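Local coordinates for protein glutamate--tRNA ligase, cytoplasmic (Saccharomyces cerevisiae, PDB 2HRA) that attaches glutamate to tRNA(Glu) using ATP and, through its N-terminal GST-like domain, binds the cofactor Arc1p in a yeast synthetase complex, at residues A[72-77]-A[95-100]; A[110-115]-A[149-154]; A[120-123]-A[128-131]; A[48-53]-A[79-84]; A[141-146]-A[175-180]. One frame throughout, in Å; residues are numbered along the deposited sequence.

Contact 1 of 5, residues A[72-77]-A[95-100]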
# COMPACT_ATOMS: atom_id res chain seq x y z
N ASP A 72 -1.85 7.70 -11.31
CA ASP A 72 -0.54 7.68 -10.65
C ASP A 72 -0.66 8.25 -9.24
O ASP A 72 0.17 9.07 -8.83
CB ASP A 72 0.46 8.48 -11.50
CG ASP A 72 1.92 8.05 -11.31
OD1 ASP A 72 2.21 6.93 -10.83
OD2 ASP A 72 2.80 8.89 -11.67
N VAL A 73 -1.69 7.82 -8.50
CA VAL A 73 -2.00 8.40 -7.18
C VAL A 73 -0.88 8.18 -6.14
O VAL A 73 -0.47 9.12 -5.45
CB VAL A 73 -3.36 7.87 -6.62
CG1 VAL A 73 -3.56 8.34 -5.18
CG2 VAL A 73 -4.55 8.31 -7.52
N PHE A 74 -0.40 6.94 -6.02
CA PHE A 74 0.68 6.62 -5.09
C PHE A 74 1.83 7.59 -5.28
O PHE A 74 2.27 8.26 -4.33
CB PHE A 74 1.20 5.20 -5.28
CG PHE A 74 2.22 4.80 -4.24
CD1 PHE A 74 1.84 4.56 -2.93
CD2 PHE A 74 3.56 4.67 -4.58
CE1 PHE A 74 2.79 4.20 -1.97
CE2 PHE A 74 4.50 4.30 -3.63
CZ PHE A 74 4.11 4.06 -2.32
N ASN A 75 2.33 7.67 -6.51
CA ASN A 75 3.48 8.50 -6.78
C ASN A 75 3.23 9.99 -6.54
O ASN A 75 4.15 10.74 -6.22
CB ASN A 75 3.96 8.30 -8.20
CG ASN A 75 4.74 7.02 -8.38
OD1 ASN A 75 5.59 6.66 -7.56
ND2 ASN A 75 4.48 6.33 -9.48
N LYS A 76 1.98 10.41 -6.73
CA LYS A 76 1.62 11.76 -6.44
C LYS A 76 1.68 12.03 -4.94
O LYS A 76 2.11 13.09 -4.54
CB LYS A 76 0.25 12.09 -7.04
CG LYS A 76 0.26 12.15 -8.57
CD LYS A 76 -1.05 12.62 -9.16
CE LYS A 76 -0.85 13.24 -10.54
NZ LYS A 76 -0.60 12.25 -11.62
N ILE A 77 1.31 11.07 -4.10
CA ILE A 77 1.40 11.29 -2.64
C ILE A 77 2.87 11.46 -2.24
O ILE A 77 3.28 12.36 -1.49
CB ILE A 77 0.78 10.11 -1.87
CG1 ILE A 77 -0.70 9.96 -2.23
CG2 ILE A 77 0.99 10.28 -0.35
CD1 ILE A 77 -1.28 8.62 -1.80
N LYS A 95 11.59 1.45 -9.43
CA LYS A 95 11.56 0.04 -9.89
C LYS A 95 10.66 -0.82 -9.05
O LYS A 95 9.97 -1.71 -9.55
CB LYS A 95 12.94 -0.61 -9.81
CG LYS A 95 14.02 -0.03 -10.71
CD LYS A 95 15.20 -1.00 -10.88
CE LYS A 95 15.43 -1.99 -9.67
NZ LYS A 95 14.79 -3.35 -9.82
N TRP A 96 10.69 -0.61 -7.74
CA TRP A 96 9.99 -1.47 -6.84
C TRP A 96 8.54 -1.03 -6.72
O TRP A 96 7.66 -1.84 -6.57
CB TRP A 96 10.69 -1.55 -5.48
CG TRP A 96 11.95 -2.29 -5.59
CD1 TRP A 96 13.22 -1.77 -5.67
CD2 TRP A 96 12.10 -3.72 -5.68
NE1 TRP A 96 14.13 -2.79 -5.83
CE2 TRP A 96 13.47 -3.99 -5.82
CE3 TRP A 96 11.20 -4.79 -5.65
CZ2 TRP A 96 13.96 -5.30 -5.95
CZ3 TRP A 96 11.68 -6.07 -5.78
CH2 TRP A 96 13.05 -6.32 -5.92
N VAL A 97 8.30 0.25 -6.79
CA VAL A 97 6.93 0.75 -6.89
C VAL A 97 6.27 0.28 -8.17
O VAL A 97 5.11 -0.10 -8.16
CB VAL A 97 6.91 2.26 -6.84
CG1 VAL A 97 5.49 2.74 -7.12
CG2 VAL A 97 7.41 2.71 -5.45
N ASN A 98 7.01 0.30 -9.28
CA ASN A 98 6.52 -0.28 -10.54
C ASN A 98 6.17 -1.75 -10.41
O ASN A 98 5.11 -2.19 -10.88
CB ASN A 98 7.55 -0.09 -11.65
CG ASN A 98 7.68 1.36 -12.09
OD1 ASN A 98 6.76 2.17 -11.92
ND2 ASN A 98 8.82 1.69 -12.67
N LEU A 99 7.06 -2.53 -9.80
CA LEU A 99 6.77 -3.96 -9.60
C LEU A 99 5.49 -4.18 -8.81
O LEU A 99 4.67 -5.04 -9.15
CB LEU A 99 7.94 -4.66 -8.87
CG LEU A 99 7.71 -6.18 -8.71
CD1 LEU A 99 7.80 -6.90 -10.06
CD2 LEU A 99 8.67 -6.80 -7.70
N ALA A 100 5.31 -3.40 -7.75
CA ALA A 100 4.13 -3.53 -6.91
C ALA A 100 2.87 -3.20 -7.71
O ALA A 100 1.89 -3.93 -7.68
CB ALA A 100 4.26 -2.60 -5.65

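Contact 2 of 5, residues A[110-115]-A[149-154]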
# COMPACT_ATOMS: atom_id res chain seq x y z
N ALA A 110 1.43 -17.86 -12.20
CA ALA A 110 2.80 -17.95 -12.71
C ALA A 110 3.52 -16.61 -12.58
O ALA A 110 4.64 -16.56 -12.10
CB ALA A 110 2.81 -18.43 -14.16
N LYS A 111 2.86 -15.53 -12.99
CA LYS A 111 3.49 -14.22 -12.97
C LYS A 111 3.78 -13.78 -11.55
O LYS A 111 4.85 -13.19 -11.27
CB LYS A 111 2.60 -13.18 -13.62
CG LYS A 111 2.45 -13.35 -15.11
CD LYS A 111 1.60 -12.21 -15.67
CE LYS A 111 1.47 -12.23 -17.17
NZ LYS A 111 0.95 -10.90 -17.62
N LEU A 112 2.81 -14.03 -10.67
CA LEU A 112 2.95 -13.61 -9.28
C LEU A 112 4.08 -14.40 -8.62
O LEU A 112 4.86 -13.88 -7.86
CB LEU A 112 1.62 -13.82 -8.55
CG LEU A 112 1.49 -13.28 -7.13
CD1 LEU A 112 1.83 -11.77 -7.08
CD2 LEU A 112 0.09 -13.53 -6.57
N SER A 113 4.15 -15.69 -8.92
CA SER A 113 5.26 -16.54 -8.45
C SER A 113 6.65 -15.94 -8.77
O SER A 113 7.53 -15.80 -7.88
CB SER A 113 5.09 -17.96 -9.04
OG SER A 113 3.98 -18.55 -8.39
N GLN A 114 6.82 -15.52 -10.02
CA GLN A 114 8.09 -14.96 -10.44
C GLN A 114 8.36 -13.66 -9.71
O GLN A 114 9.48 -13.40 -9.28
CB GLN A 114 8.07 -14.64 -11.93
CG GLN A 114 7.88 -15.79 -12.89
CD GLN A 114 7.78 -15.29 -14.35
OE1 GLN A 114 8.58 -14.44 -14.78
NE2 GLN A 114 6.79 -15.80 -15.11
N SER A 115 7.35 -12.82 -9.61
CA SER A 115 7.54 -11.48 -9.03
C SER A 115 7.88 -11.63 -7.54
O SER A 115 8.73 -10.92 -6.99
CB SER A 115 6.29 -10.61 -9.28
OG SER A 115 5.99 -10.56 -10.69
N ASN A 149 -3.87 -8.43 -2.69
CA ASN A 149 -3.87 -9.63 -3.55
C ASN A 149 -3.93 -10.92 -2.76
O ASN A 149 -2.90 -11.41 -2.27
CB ASN A 149 -2.62 -9.65 -4.41
CG ASN A 149 -2.66 -10.67 -5.51
OD1 ASN A 149 -1.96 -10.50 -6.51
ND2 ASN A 149 -3.46 -11.73 -5.35
N GLY A 150 -5.13 -11.50 -2.69
CA GLY A 150 -5.41 -12.68 -1.89
C GLY A 150 -4.70 -13.95 -2.36
O GLY A 150 -4.57 -14.89 -1.59
N MET A 151 -4.23 -13.96 -3.60
CA MET A 151 -3.51 -15.10 -4.17
C MET A 151 -2.11 -15.33 -3.58
O MET A 151 -1.60 -16.45 -3.59
CB MET A 151 -3.37 -14.91 -5.69
CG MET A 151 -2.83 -16.12 -6.41
SD MET A 151 -3.18 -16.10 -8.19
CE MET A 151 -2.21 -14.74 -8.72
N CYS A 152 -1.49 -14.27 -3.09
CA CYS A 152 -0.08 -14.35 -2.74
C CYS A 152 0.25 -15.16 -1.49
O CYS A 152 1.33 -15.76 -1.40
CB CYS A 152 0.53 -12.95 -2.70
SG CYS A 152 0.16 -11.92 -1.26
N GLY A 153 -0.69 -15.25 -0.55
CA GLY A 153 -0.43 -15.88 0.73
C GLY A 153 0.12 -17.26 0.56
O GLY A 153 1.17 -17.59 1.09
N SER A 154 -0.61 -18.08 -0.21
CA SER A 154 -0.25 -19.46 -0.45
C SER A 154 1.02 -19.62 -1.28
O SER A 154 1.77 -20.56 -1.08
CB SER A 154 -1.40 -20.17 -1.15
OG SER A 154 -2.59 -19.74 -0.55

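Contact 3 of 5, residues A[120-123]-A[128-131]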
# COMPACT_ATOMS: atom_id res chain seq x y z
N ASP A 120 11.66 -11.79 -2.91
CA ASP A 120 12.30 -12.70 -1.92
C ASP A 120 13.83 -12.65 -2.00
O ASP A 120 14.52 -12.55 -0.95
CB ASP A 120 11.79 -14.11 -2.10
CG ASP A 120 12.08 -15.03 -0.90
OD1 ASP A 120 11.43 -14.87 0.15
OD2 ASP A 120 12.91 -15.97 -1.03
N SER A 121 14.37 -12.68 -3.22
CA SER A 121 15.82 -12.66 -3.40
C SER A 121 16.36 -11.32 -2.94
O SER A 121 17.40 -11.26 -2.31
CB SER A 121 16.22 -12.92 -4.87
OG SER A 121 15.91 -14.25 -5.30
N GLN A 122 15.63 -10.26 -3.27
CA GLN A 122 15.97 -8.91 -2.82
C GLN A 122 16.04 -8.79 -1.29
O GLN A 122 16.90 -8.10 -0.75
CB GLN A 122 14.95 -7.93 -3.39
CG GLN A 122 15.28 -6.45 -3.07
CD GLN A 122 16.57 -5.94 -3.72
OE1 GLN A 122 17.07 -6.50 -4.68
NE2 GLN A 122 17.08 -4.82 -3.20
N LEU A 123 15.15 -9.50 -0.59
CA LEU A 123 15.07 -9.41 0.85
C LEU A 123 15.96 -10.43 1.56
O LEU A 123 15.89 -10.57 2.79
CB LEU A 123 13.61 -9.58 1.29
CG LEU A 123 12.74 -8.39 0.95
CD1 LEU A 123 11.30 -8.75 1.16
CD2 LEU A 123 13.15 -7.15 1.83
N PHE A 128 14.53 -4.38 4.84
CA PHE A 128 13.64 -3.65 3.95
C PHE A 128 14.20 -3.68 2.54
O PHE A 128 15.37 -3.95 2.35
CB PHE A 128 13.45 -2.23 4.46
CG PHE A 128 12.84 -2.17 5.81
CD1 PHE A 128 13.51 -1.59 6.87
CD2 PHE A 128 11.64 -2.80 6.05
CE1 PHE A 128 12.96 -1.59 8.13
CE2 PHE A 128 11.10 -2.80 7.30
CZ PHE A 128 11.76 -2.20 8.34
N ILE A 129 13.36 -3.39 1.56
CA ILE A 129 13.69 -3.63 0.15
C ILE A 129 14.96 -2.93 -0.31
O ILE A 129 15.78 -3.53 -1.02
CB ILE A 129 12.49 -3.29 -0.78
CG1 ILE A 129 11.43 -4.40 -0.63
CG2 ILE A 129 12.98 -3.17 -2.24
CD1 ILE A 129 10.00 -4.06 -1.17
N LEU A 130 15.16 -1.70 0.14
CA LEU A 130 16.32 -0.94 -0.27
C LEU A 130 17.43 -0.95 0.76
O LEU A 130 18.46 -0.33 0.54
CB LEU A 130 15.93 0.49 -0.66
CG LEU A 130 15.01 0.61 -1.86
CD1 LEU A 130 14.65 2.06 -2.06
CD2 LEU A 130 15.68 -0.01 -3.11
N GLY A 131 17.23 -1.65 1.87
CA GLY A 131 18.34 -1.95 2.76
C GLY A 131 18.70 -0.85 3.73
O GLY A 131 19.83 -0.80 4.20

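Contact 4 of 5, residues A[48-53]-A[79-84]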
# COMPACT_ATOMS: atom_id res chain seq x y z
N PRO A 48 1.06 15.59 11.24
CA PRO A 48 -0.38 15.46 11.42
C PRO A 48 -1.19 16.49 10.64
O PRO A 48 -0.75 17.60 10.44
CB PRO A 48 -0.58 15.53 12.95
CG PRO A 48 0.74 15.95 13.53
CD PRO A 48 1.78 15.57 12.53
N ASN A 49 -2.35 16.06 10.16
CA ASN A 49 -3.27 16.90 9.43
C ASN A 49 -2.75 17.31 8.06
O ASN A 49 -3.10 18.37 7.55
CB ASN A 49 -3.60 18.15 10.23
CG ASN A 49 -4.82 18.86 9.72
OD1 ASN A 49 -4.80 20.07 9.49
ND2 ASN A 49 -5.89 18.10 9.49
N SER A 50 -1.91 16.47 7.46
CA SER A 50 -1.37 16.77 6.12
C SER A 50 -2.34 16.32 5.02
O SER A 50 -2.46 16.97 3.96
CB SER A 50 0.03 16.17 5.96
OG SER A 50 0.99 17.00 6.63
N ILE A 51 -3.05 15.23 5.30
CA ILE A 51 -3.96 14.59 4.34
C ILE A 51 -5.23 14.20 5.07
O ILE A 51 -5.18 13.51 6.09
CB ILE A 51 -3.35 13.29 3.75
CG1 ILE A 51 -2.01 13.59 3.09
CG2 ILE A 51 -4.30 12.65 2.73
CD1 ILE A 51 -1.22 12.34 2.72
N ALA A 52 -6.37 14.63 4.55
CA ALA A 52 -7.67 14.27 5.07
C ALA A 52 -8.15 13.06 4.28
O ALA A 52 -8.11 13.09 3.06
CB ALA A 52 -8.64 15.44 4.91
N ILE A 53 -8.55 12.00 4.96
CA ILE A 53 -8.95 10.78 4.29
C ILE A 53 -10.46 10.82 4.12
O ILE A 53 -11.17 11.16 5.04
CB ILE A 53 -8.50 9.53 5.07
CG1 ILE A 53 -6.97 9.50 5.14
CG2 ILE A 53 -9.04 8.27 4.42
CD1 ILE A 53 -6.40 8.41 6.03
N SER A 79 5.57 12.18 -4.08
CA SER A 79 6.28 13.34 -4.61
C SER A 79 5.81 14.64 -3.96
O SER A 79 6.60 15.59 -3.77
CB SER A 79 6.09 13.38 -6.13
OG SER A 79 6.52 14.62 -6.64
N LYS A 80 4.53 14.68 -3.63
CA LYS A 80 3.94 15.81 -2.91
C LYS A 80 4.52 15.88 -1.51
O LYS A 80 4.81 16.97 -1.00
CB LYS A 80 2.43 15.64 -2.80
CG LYS A 80 1.65 16.88 -2.48
CD LYS A 80 0.21 16.48 -2.15
CE LYS A 80 -0.81 17.46 -2.66
NZ LYS A 80 -0.82 18.71 -1.84
N PHE A 81 4.66 14.72 -0.87
CA PHE A 81 5.20 14.69 0.49
C PHE A 81 6.63 14.18 0.50
O PHE A 81 6.98 13.28 1.26
CB PHE A 81 4.26 13.90 1.40
CG PHE A 81 2.91 14.52 1.53
CD1 PHE A 81 1.83 14.05 0.81
CD2 PHE A 81 2.72 15.65 2.33
CE1 PHE A 81 0.60 14.64 0.91
CE2 PHE A 81 1.50 16.24 2.43
CZ PHE A 81 0.43 15.74 1.71
N ALA A 82 7.46 14.80 -0.34
CA ALA A 82 8.83 14.34 -0.56
C ALA A 82 9.69 14.45 0.70
O ALA A 82 10.60 13.65 0.90
CB ALA A 82 9.47 15.10 -1.71
N ALA A 83 9.37 15.42 1.56
CA ALA A 83 10.00 15.58 2.87
C ALA A 83 9.89 14.35 3.74
O ALA A 83 10.82 14.04 4.48
CB ALA A 83 9.40 16.79 3.61
N ILE A 84 8.75 13.65 3.65
CA ILE A 84 8.53 12.42 4.39
C ILE A 84 9.16 11.20 3.68
O ILE A 84 9.85 10.40 4.32
CB ILE A 84 7.01 12.19 4.64
CG1 ILE A 84 6.52 13.32 5.59
CG2 ILE A 84 6.72 10.74 5.18
CD1 ILE A 84 5.16 13.09 6.19

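Contact 5 of 5, residues A[141-146]-A[175-180]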
# COMPACT_ATOMS: atom_id res chain seq x y z
N ALA A 141 4.58 0.38 -1.16
CA ALA A 141 3.93 -0.03 -2.37
C ALA A 141 3.83 -1.54 -2.47
O ALA A 141 2.77 -2.07 -2.85
CB ALA A 141 4.64 0.57 -3.60
N CYS A 142 4.91 -2.26 -2.13
CA CYS A 142 4.89 -3.72 -2.25
C CYS A 142 4.03 -4.34 -1.17
O CYS A 142 3.32 -5.32 -1.44
CB CYS A 142 6.30 -4.32 -2.26
SG CYS A 142 7.27 -3.88 -3.74
N TRP A 143 4.03 -3.77 0.02
CA TRP A 143 3.20 -4.31 1.09
C TRP A 143 1.72 -4.13 0.79
O TRP A 143 0.93 -5.08 0.90
CB TRP A 143 3.50 -3.69 2.44
CG TRP A 143 2.99 -4.53 3.59
CD1 TRP A 143 3.70 -5.43 4.28
CD2 TRP A 143 1.67 -4.50 4.20
NE1 TRP A 143 2.93 -5.98 5.27
CE2 TRP A 143 1.67 -5.44 5.23
CE3 TRP A 143 0.48 -3.79 3.93
CZ2 TRP A 143 0.54 -5.70 6.02
CZ3 TRP A 143 -0.62 -4.04 4.71
CH2 TRP A 143 -0.58 -4.97 5.76
N GLY A 144 1.35 -2.92 0.39
CA GLY A 144 -0.03 -2.63 -0.03
C GLY A 144 -0.50 -3.50 -1.16
O GLY A 144 -1.59 -4.07 -1.10
N ALA A 145 0.32 -3.66 -2.18
CA ALA A 145 -0.00 -4.52 -3.31
C ALA A 145 -0.32 -5.95 -2.83
O ALA A 145 -1.32 -6.54 -3.23
CB ALA A 145 1.13 -4.52 -4.35
N LEU A 146 0.53 -6.51 -1.97
CA LEU A 146 0.30 -7.91 -1.51
C LEU A 146 -0.91 -8.03 -0.57
O LEU A 146 -1.66 -9.03 -0.62
CB LEU A 146 1.58 -8.50 -0.87
CG LEU A 146 2.81 -8.61 -1.81
CD1 LEU A 146 4.04 -9.03 -0.99
CD2 LEU A 146 2.59 -9.59 -2.95
N PRO A 175 1.18 -0.96 13.17
CA PRO A 175 -0.23 -0.56 12.96
C PRO A 175 -0.48 0.30 11.73
O PRO A 175 -1.57 0.22 11.11
CB PRO A 175 -0.54 0.27 14.21
CG PRO A 175 0.44 -0.09 15.21
CD PRO A 175 1.65 -0.60 14.52
N ILE A 176 0.48 1.15 11.41
CA ILE A 176 0.40 1.99 10.22
C ILE A 176 0.05 1.15 9.01
O ILE A 176 -0.73 1.60 8.17
CB ILE A 176 1.70 2.79 9.97
CG1 ILE A 176 1.70 4.04 10.86
CG2 ILE A 176 1.81 3.20 8.50
CD1 ILE A 176 3.08 4.65 11.17
N PHE A 177 0.62 -0.06 8.93
CA PHE A 177 0.34 -1.03 7.84
C PHE A 177 -0.76 -1.99 8.25
O PHE A 177 -1.76 -2.12 7.58
CB PHE A 177 1.56 -1.90 7.55
CG PHE A 177 2.68 -1.18 6.87
CD1 PHE A 177 3.40 -0.20 7.55
CD2 PHE A 177 3.02 -1.48 5.57
CE1 PHE A 177 4.44 0.47 6.93
CE2 PHE A 177 4.06 -0.82 4.93
CZ PHE A 177 4.76 0.16 5.61
N GLY A 178 -0.54 -2.68 9.36
CA GLY A 178 -1.37 -3.81 9.74
C GLY A 178 -2.79 -3.50 10.22
O GLY A 178 -3.62 -4.42 10.27
N GLU A 179 -3.06 -2.25 10.61
CA GLU A 179 -4.44 -1.85 10.96
C GLU A 179 -5.12 -1.02 9.86
O GLU A 179 -6.24 -0.53 10.05
CB GLU A 179 -4.46 -1.08 12.29
CG GLU A 179 -3.96 -1.91 13.45
CD GLU A 179 -4.02 -1.18 14.77
OE1 GLU A 179 -4.36 0.02 14.80
OE2 GLU A 179 -3.70 -1.81 15.78
N ALA A 180 -4.48 -0.88 8.69
CA ALA A 180 -5.07 -0.09 7.62
C ALA A 180 -6.38 -0.72 7.13
O ALA A 180 -7.37 -0.02 6.90
CB ALA A 180 -4.08 0.09 6.46

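Contact 1 of 5, residues A[72-77]-A[95-100]
The seam between the two halves of a GST fold runs through this contact, where F74 and N75 of helix 73-80, the last helix of the thioredoxin-like N-terminal half, meet V97 of helix 90-104, the first helix of the all-helical C-terminal half. V97 sets both methyls against one side of the F74 ring, at CD2 and CE2. CG1 lies 3.7 Å from F74 CD2, and CG2 rests 3.8 Å from F74 CE2, so that two neighbouring ring carbons each receive a methyl. The phenyl ring reaches across because its CG is anti to the backbone N (chi1 -174°), and it approaches the valine obliquely. F74 is enclosed further by A35 and A39 of helix 34-46 and by V140 and A141 of helix 137-148, which places it where elements of both halves converge.

N75 completes the contact from the side nearer the surface. Its side chain runs past V97 in the opposite direction, and OD1 comes within 3.9 Å of V97 CG1, a van der Waals contact between an amide oxygen and a methyl group. The other end of this amide is held within its own segment: N75 ND2 donates to D72 OD1 at 2.7 Å, with an angle of 159° at the hydrogen. The carboxylate oxygen is met on its syn side, 22° out of the carboxylate plane. This bond fixes which end of the amide faces the valine, and the carboxylate probably polarises the group. Between these two segments the contact rests on van der Waals packing, with the local polar bond orienting one of its side chains.

Contact 2 of 5, residues A[110-115]-A[149-154]
L112 holds CG anti to its backbone N (chi1 -172°), which carries its branched end out of helix 109-122 toward M151, whose chain bends back at chi3 (67°) and brings CE alongside the leucine. The pair belongs to the C-terminal helical half of the GST fold, where helix 109-122 packs on the turn that leads from helix 137-148 into helix 152-158. That turn is a type I beta turn from N149 to C152, closed by a weak bond from C152 N to N149 O.

One branch of L112 does most of the work. Its CD2 points at the turn and meets M151 CE at 3.4 Å, closer than carbon atoms usually pack, so the fit is tight here. The same methyl lies 3.8 Å from M151 CB and 3.9 Å from C152 CB, while M151 CE also reaches back to within 3.9 Å of L112 CB. The leucine and methionine thus run antiparallel to one another, each passing the stem of the other. The side chain of N149 comes against L112 from the facing direction. I155 of helix 152-158 touches both L112 and S113, and K107 lies against N149 and M151, which extends the packing around the turn.

Within the helix, S115 turns its hydroxyl back on the preceding turn while its side chain also packs on L99, L104 and E103 of helix 90-104. K111 O is gripped from opposite faces of its plane, by S115 OG at 2.9 Å and by S115 N at 3.0 Å.

Contact 3 of 5, residues A[120-123]-A[128-131]
Q122 at the end of helix 109-122 reaches over to the carbonyl of I129, joining the helix to the loop that leads to helix 137-148 in the C-terminal half of the GST fold. Q122 NE2 donates to I129 O at 2.8 Å. The bond is almost perfectly straight, 177° at the hydrogen, and the acceptor lies in the plane of the amide. A bend at chi2 (65°) turns the amide toward the loop, and the aliphatic part follows: Q122 CG sits 4.1 Å from I129 CG2. Next to it, L123 lays CD2 against the loop backbone, 3.7 Å from F128 C, and meets I129 CG1 at 4.1 Å.

Further out, a type I turn from F128 to G131 shapes the acceptor side, closed by G131 N to F128 O, and G131 has the positive phi that favours glycine. I129 N is bonded to D139 OD2 of helix 137-148, and W96 of helix 90-104 packs on both Q122 and I129. Residues 128-131 fall within 124-133, a region that interacts with Arc1p. On the helix side, R126 NH1 is hydrogen-bonded to Q122 O.

Contact 4 of 5, residues A[48-53]-A[79-84]
Apolar packing dominates where F81, just beyond the end of helix 73-80, leans on S50, just before strand 51-56, and I51, its first residue. Both elements belong to the thioredoxin-like half of the GST fold, in which this strand runs parallel to strand 21-26 after the intervening helix 34-46. The closest approach is that of I51 CD1 to F81 CE1, 3.4 Å. Its neighbour I51 CG1 lies 3.5 Å from F81 CZ, so the ethyl branch spans two carbons at the far end of the ring and crosses it obliquely. That branch is anti to the carbonyl carbon (chi1 -57°), which swings it out from the strand toward the phenyl. On the other flank of the ring tip, S50 CB stands 3.8 Å from F81 CE2. One face of the phenyl also has K80 CG 4.2 Å above its plane, offset toward the rim.

Polar bonds hold the two partners from outside the pair. The S50 hydroxyl is hydrogen-bonded to A47 O, and it is the CB that meets the ring. N44 of helix 34-46 holds the entry to the strand twice, with OD1 bonded to S50 N and ND2 to I51 O. K80 NZ is hydrogen-bonded to S21 OG on strand 21-26, and the F81 side chain touches S21 as well. Beyond the helix the chain turns sharply, and I84 N returns to F81 O at 3.0 Å.

Contact 5 of 5, residues A[141-146]-A[175-180]
The indole of W143 receives the edge of F177 on one face, a T-shaped pair with the planes 84° apart and the F177 centroid 5.1 Å from that of the five-membered ring. F177 CD2 leads the approach, 3.6 Å from W143 CD2, one of the two carbons shared by the indole rings. The phenyl is not alone on this face: F177 CB stands over the six-membered ring, 4.0 Å from its centroid and 2° off the normal, a CH-pi contact. F177 CE2 passes the ring and rests 3.8 Å from W143 CB. At the far end of the indole, W143 CH2 lies 3.6 Å from F177 O and 4.2 Å from G178 CA, so the backbone of the short helix continues the cover beyond the side chain.

Helix 137-148, which carries W143, runs through the interior of the C-terminal half of the GST fold, and the short helix 175-178 precedes the long helix 180-195. Helix 175-178 also meets the thioredoxin-like half: R41 of helix 34-46 bonds P175 O through NH2 and I176 O through NE, while I38 of the same helix touches W143.

The buried indole nitrogen is satisfied by Y168 O of helix 162-172, and the Y168 ring stacks with W143. F177 in turn meets Y135 edge-to-face. W143 CG is anti to its backbone N at -161°, which directs the indole toward F177.

Overall arrangement
Contacts 1, 3 and 5 are tied through helix 90-104. W96 of contact 1 packs on Q122 and I129 of contact 3, W96 CZ2 lying 3.4 Å from Q122 CG, and A100 CB lies 3.2 Å from A141 O of contact 5. I129 CD1 also touches C142 SG at 3.8 Å, closing the triangle. Contact 2 joins it through L99 and S115, and through C152 against L146. Contact 4, inside the thioredoxin-like half, stands apart, its centre about 31 Å from that of contact 2, yet shares helix 73-80 with contact 1. Residues 128-131 of contact 3 lie inside one Arc1p-interacting region, 124-133, and P175 of contact 5 ends the other, 159-175.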